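Type 2A phosphatase-associated protein 42 (Saccharomyces cerevisiae, PDB 2V0P) inhibits the PP2A-like phosphatase SIT4, associates with PP2A catalytic subunits and negatively regulates TOR signalling in response to the available nitrogen source. Local coordinates at residues A2-Q7 and I70-V75. Sequence-based numbering, arbitrary orientation.
Sequences ASVTEQ and IKFLAV
In T5, OG1 lies beside the backbone N (chi1 -76°), anti to the carbonyl carbon, which carries the hydroxyl out to the ammonium group of K71, while the lysine chain, bent at chi3 (11°) and chi4, folds its end round to meet it. K71 NZ donates a 2.8 Å hydrogen bond to T5 OG1, joining helix 4-19 to the loop before helix 75-83, while A68 O, in that same loop, accepts from NZ as well. The methyl of T5 lies alongside the same ammonium group, with CG2 3.4 Å from K71 NZ. Threonine suits this place because its short side chain holds a hydroxyl acceptor close to the helix, within reach of the lysine; a valine here would probably leave the ammonium group without its acceptor on helix 4-19, held by A68 O but no longer linked to the helix. Both segments belong to the all-helical, tetratricopeptide repeat-like N-terminal domain of Tap42, and their contact lies at the very start of its first helix. There S3 is the N-cap, its OG accepting from E6 N at 3.3 Å. Beside the polar pair, F72 reaches across with the far end of its ring: CZ approaches V4 CG2 and T5 OG1 obliquely, each at 3.5 Å. Phenylalanine is long enough to span the space between the two backbones, and beta-branched V4 offers it a compact methyl. Helix 29-52 flanks this apolar patch, where L45 touches V4 and I49 packs on F72.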
loop_
_atom_site.group_PDB
_atom_site.type_symbol
_atom_site.label_atom_id
_atom_site.label_comp_id
_atom_site.label_asym_id
_atom_site.label_seq_id
_atom_site.Cartn_x
_atom_site.Cartn_y
_atom_site.Cartn_z
ATOM N N ALA A 2 11.538 37.456 -18.903
ATOM C CA ALA A 2 12.054 38.196 -17.709
ATOM C C ALA A 2 13.404 38.050 -16.948
ATOM O O ALA A 2 13.556 38.732 -15.933
ATOM C CB ALA A 2 10.888 38.491 -16.688
ATOM N N SER A 3 14.382 37.259 -17.359
ATOM C CA SER A 3 14.300 36.233 -18.395
ATOM C C SER A 3 13.675 34.920 -17.875
ATOM O O SER A 3 13.673 34.656 -16.681
ATOM C CB SER A 3 15.708 35.930 -18.884
ATOM O OG SER A 3 16.457 35.236 -17.882
ATOM N N VAL A 4 13.161 34.123 -18.794
ATOM C CA VAL A 4 12.764 32.743 -18.562
ATOM C C VAL A 4 13.744 31.941 -17.696
ATOM O O VAL A 4 13.289 31.241 -16.795
ATOM C CB VAL A 4 12.394 31.967 -19.876
ATOM C CG1 VAL A 4 11.248 32.647 -20.579
ATOM C CG2 VAL A 4 13.564 31.846 -20.794
ATOM N N THR A 5 15.055 32.089 -17.921
ATOM C CA THR A 5 16.047 31.405 -17.127
ATOM C C THR A 5 16.085 31.824 -15.655
ATOM O O THR A 5 16.264 30.989 -14.781
ATOM C CB THR A 5 17.488 31.529 -17.738
ATOM O OG1 THR A 5 17.562 30.658 -18.834
ATOM C CG2 THR A 5 18.513 31.097 -16.770
ATOM N N GLU A 6 15.949 33.113 -15.417
ATOM C CA GLU A 6 16.016 33.656 -14.092
ATOM C C GLU A 6 14.777 33.193 -13.352
ATOM O O GLU A 6 14.899 32.726 -12.229
ATOM C CB GLU A 6 16.038 35.180 -14.132
ATOM C CG GLU A 6 17.413 35.798 -14.272
ATOM C CD GLU A 6 17.354 37.289 -14.617
ATOM O OE1 GLU A 6 18.133 37.728 -15.495
ATOM O OE2 GLU A 6 16.535 38.025 -14.007
ATOM N N GLN A 7 13.630 33.292 -14.032
ATOM C CA GLN A 7 12.383 32.862 -13.568
ATOM C C GLN A 7 12.391 31.376 -13.161
ATOM O O GLN A 7 11.935 31.037 -12.071
ATOM C CB GLN A 7 11.336 33.141 -14.606
ATOM C CG GLN A 7 10.942 34.659 -14.645
ATOM C CD GLN A 7 9.690 34.897 -15.436
ATOM O OE1 GLN A 7 9.447 34.231 -16.436
ATOM N NE2 GLN A 7 8.885 35.841 -15.004
ATOM N N ILE A 70 18.107 23.688 -22.127
ATOM C CA ILE A 70 17.969 22.260 -21.894
ATOM C C ILE A 70 17.223 22.133 -20.529
ATOM O O ILE A 70 16.421 21.256 -20.402
ATOM C CB ILE A 70 19.327 21.591 -21.865
ATOM C CG1 ILE A 70 19.914 21.509 -23.297
ATOM C CG2 ILE A 70 19.253 20.190 -21.217
ATOM C CD1 ILE A 70 21.244 20.813 -23.348
ATOM N N LYS A 71 17.534 23.011 -19.584
ATOM C CA LYS A 71 16.921 23.119 -18.257
ATOM C C LYS A 71 15.394 22.996 -18.333
ATOM O O LYS A 71 14.797 22.376 -17.527
ATOM C CB LYS A 71 17.174 24.516 -17.671
ATOM C CG LYS A 71 18.380 24.632 -16.783
ATOM C CD LYS A 71 18.816 26.113 -16.539
ATOM C CE LYS A 71 17.823 27.207 -17.009
ATOM N NZ LYS A 71 18.416 28.021 -18.191
ATOM N N PHE A 72 14.814 23.652 -19.327
ATOM C CA PHE A 72 13.392 23.830 -19.477
ATOM C C PHE A 72 12.650 22.548 -19.806
ATOM O O PHE A 72 11.473 22.512 -19.688
ATOM C CB PHE A 72 13.103 24.812 -20.605
ATOM C CG PHE A 72 13.722 26.187 -20.398
ATOM C CD1 PHE A 72 13.708 26.790 -19.161
ATOM C CD2 PHE A 72 14.346 26.834 -21.447
ATOM C CE1 PHE A 72 14.307 28.031 -18.964
ATOM C CE2 PHE A 72 14.916 28.096 -21.281
ATOM C CZ PHE A 72 14.905 28.685 -20.035
ATOM N N LEU A 73 13.314 21.566 -20.357
ATOM C CA LEU A 73 12.677 20.305 -20.649
ATOM C C LEU A 73 12.187 19.748 -19.262
ATOM O O LEU A 73 11.320 18.876 -19.196
ATOM C CB LEU A 73 13.717 19.355 -21.255
ATOM C CG LEU A 73 14.121 19.573 -22.734
ATOM C CD1 LEU A 73 15.224 18.623 -23.186
ATOM C CD2 LEU A 73 12.925 19.462 -23.680
ATOM N N ALA A 74 12.769 20.225 -18.191
ATOM C CA ALA A 74 12.285 19.794 -16.802
ATOM C C ALA A 74 11.081 20.550 -16.157
ATOM O O ALA A 74 10.691 20.257 -14.998
ATOM C CB ALA A 74 13.363 19.734 -15.881
ATOM N N VAL A 75 10.494 21.485 -16.871
ATOM C CA VAL A 75 9.367 22.220 -16.330
ATOM C C VAL A 75 8.234 21.237 -15.874
ATOM O O VAL A 75 7.781 21.348 -14.817
ATOM C CB VAL A 75 8.787 23.299 -17.235
ATOM C CG1 VAL A 75 9.864 24.256 -17.761
ATOM C CG2 VAL A 75 7.976 22.762 -18.332
#